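Local coordinates for AA9 family lytic polysaccharide monooxygenase D (Myceliophthora thermophila, PDB 5UFV), which uses a copper ion and O2 or H2O2 to cleave cellulose chains oxidatively, giving products oxidised at C1, at residues 161-166 with 207-212. Numbering follows the deposited sequence.
Sequences HQANNP and NINDHS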
# COMPACT_ATOMS: atom_id res chain seq x y z
N HIS A 161 -13.76 -2.90 -8.94
CA HIS A 161 -14.71 -2.75 -10.05
C HIS A 161 -15.54 -4.01 -10.26
O HIS A 161 -16.73 -3.89 -10.55
CB HIS A 161 -14.02 -2.36 -11.37
CG HIS A 161 -14.97 -2.09 -12.51
ND1 HIS A 161 -15.18 -2.98 -13.54
CD2 HIS A 161 -15.72 -1.00 -12.81
CE1 HIS A 161 -16.03 -2.48 -14.41
NE2 HIS A 161 -16.38 -1.27 -13.99
N GLN A 162 -14.92 -5.19 -10.10
CA GLN A 162 -15.62 -6.49 -10.33
C GLN A 162 -16.33 -7.00 -9.08
O GLN A 162 -15.67 -7.47 -8.16
CB GLN A 162 -14.66 -7.63 -10.77
CG GLN A 162 -14.04 -7.54 -12.17
CD GLN A 162 -15.08 -7.50 -13.28
OE1 GLN A 162 -15.91 -8.42 -13.42
NE2 GLN A 162 -15.05 -6.42 -14.08
N ALA A 163 -17.65 -6.98 -9.09
CA ALA A 163 -18.43 -7.57 -7.98
C ALA A 163 -17.84 -8.91 -7.50
O ALA A 163 -17.58 -9.81 -8.31
CB ALA A 163 -19.87 -7.75 -8.41
N ASN A 164 -17.59 -9.00 -6.19
CA ASN A 164 -17.07 -10.24 -5.55
C ASN A 164 -15.64 -10.66 -5.95
O ASN A 164 -15.15 -11.69 -5.50
CB ASN A 164 -18.04 -11.44 -5.73
CG ASN A 164 -19.44 -11.16 -5.15
OD1 ASN A 164 -19.63 -11.10 -3.94
ND2 ASN A 164 -20.42 -10.98 -6.03
N ASN A 165 -14.95 -9.85 -6.76
CA ASN A 165 -13.65 -10.25 -7.30
C ASN A 165 -12.59 -9.20 -7.05
O ASN A 165 -12.12 -8.54 -7.97
CB ASN A 165 -13.75 -10.64 -8.78
CG ASN A 165 -14.46 -11.98 -9.00
OD1 ASN A 165 -15.71 -12.07 -9.00
ND2 ASN A 165 -13.68 -13.04 -9.18
N PRO A 166 -12.18 -9.06 -5.79
CA PRO A 166 -11.14 -8.10 -5.42
C PRO A 166 -9.80 -8.40 -6.12
O PRO A 166 -9.51 -9.54 -6.44
CB PRO A 166 -10.99 -8.32 -3.92
CG PRO A 166 -11.32 -9.78 -3.75
CD PRO A 166 -12.48 -9.98 -4.68
N ASN A 207 -20.97 -7.31 -3.33
CA ASN A 207 -21.58 -6.86 -4.57
C ASN A 207 -21.61 -5.35 -4.67
O ASN A 207 -22.58 -4.69 -4.27
CB ASN A 207 -22.99 -7.43 -4.73
CG ASN A 207 -23.53 -7.23 -6.14
OD1 ASN A 207 -22.91 -6.58 -6.99
ND2 ASN A 207 -24.69 -7.80 -6.39
N ILE A 208 -20.55 -4.81 -5.24
CA ILE A 208 -20.37 -3.38 -5.33
C ILE A 208 -21.47 -2.71 -6.15
O ILE A 208 -21.79 -1.55 -5.94
CB ILE A 208 -18.94 -3.04 -5.86
CG1 ILE A 208 -18.57 -1.61 -5.48
CG2 ILE A 208 -18.83 -3.32 -7.38
CD1 ILE A 208 -17.13 -1.23 -5.73
N ASN A 209 -22.07 -3.45 -7.07
CA ASN A 209 -23.11 -2.92 -7.93
C ASN A 209 -24.47 -2.98 -7.26
O ASN A 209 -25.45 -2.63 -7.88
CB ASN A 209 -23.14 -3.68 -9.26
CG ASN A 209 -21.76 -3.81 -9.89
OD1 ASN A 209 -21.25 -4.90 -10.12
ND2 ASN A 209 -21.15 -2.69 -10.16
N ASP A 210 -24.54 -3.40 -6.01
CA ASP A 210 -25.82 -3.46 -5.32
C ASP A 210 -26.08 -2.18 -4.53
O ASP A 210 -25.54 -1.98 -3.44
CB ASP A 210 -25.85 -4.64 -4.36
CG ASP A 210 -27.18 -4.79 -3.65
OD1 ASP A 210 -28.11 -3.97 -3.82
OD2 ASP A 210 -27.28 -5.77 -2.90
N HIS A 211 -26.96 -1.35 -5.09
CA HIS A 211 -27.23 -0.01 -4.56
C HIS A 211 -28.09 -0.02 -3.30
O HIS A 211 -28.28 1.03 -2.69
CB HIS A 211 -27.86 0.87 -5.65
CG HIS A 211 -26.90 1.25 -6.74
ND1 HIS A 211 -27.17 2.25 -7.65
CD2 HIS A 211 -25.67 0.77 -7.06
CE1 HIS A 211 -26.15 2.36 -8.49
NE2 HIS A 211 -25.23 1.48 -8.15
N SER A 212 -28.60 -1.19 -2.90
CA SER A 212 -29.42 -1.30 -1.68
C SER A 212 -28.60 -1.40 -0.41
O SER A 212 -29.09 -1.15 0.68
CB SER A 212 -30.37 -2.48 -1.78
OG SER A 212 -31.37 -2.17 -2.73
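The CB of Ala-163 packs against two amide oxygens, Asn-207 OD1 at 3.6 Å and Asn-209 OD1 at 3.6 Å, and Ala-163 makes the largest single contribution to the contact. A methyl group suits the place, being small enough to leave the backbones near, with CA of Ala-163 4.7 Å from CA of Asn-207. Beside it the buried Ile-208 sends its CG2 branch to within 3.8 Å of His-161 O, while its side chain also rests on Leu-118, a setting that favours a branched hydrocarbon.

Both loops are shaped by beta turns: type II from Gln-162 to Asn-165, type I from Asn-207 to Asp-210. In this AA9 monooxygenase the first links strands 149-159 and 167-177 next to the copper site, where the side chain of His-161, which probably takes part in binding O2, lies about 5 Å from that of the copper ligand His-75.

Hydrogen bonds hold each loop in shape. Asn-165 N bonds to Gln-162 O (2.9 Å), and backbone bonds of Asn-164 with Phe-206 tie the loops just before Asn-207. The short side chain of Asn-207 brings OD1 back to Asn-209 N (3.2 Å), as an Asx turn needs, the donor standing 43° out of the carbonyl plane. An alanine in place of Asn-207 would probably leave Asn-209 N without this acceptor and the methyl of Ala-163 with a gap beside it. Asn-209 ND2 is hydrogen-bonded to Asp-119 OD2, and His-211 NE2 to OD1 of the same carboxylate.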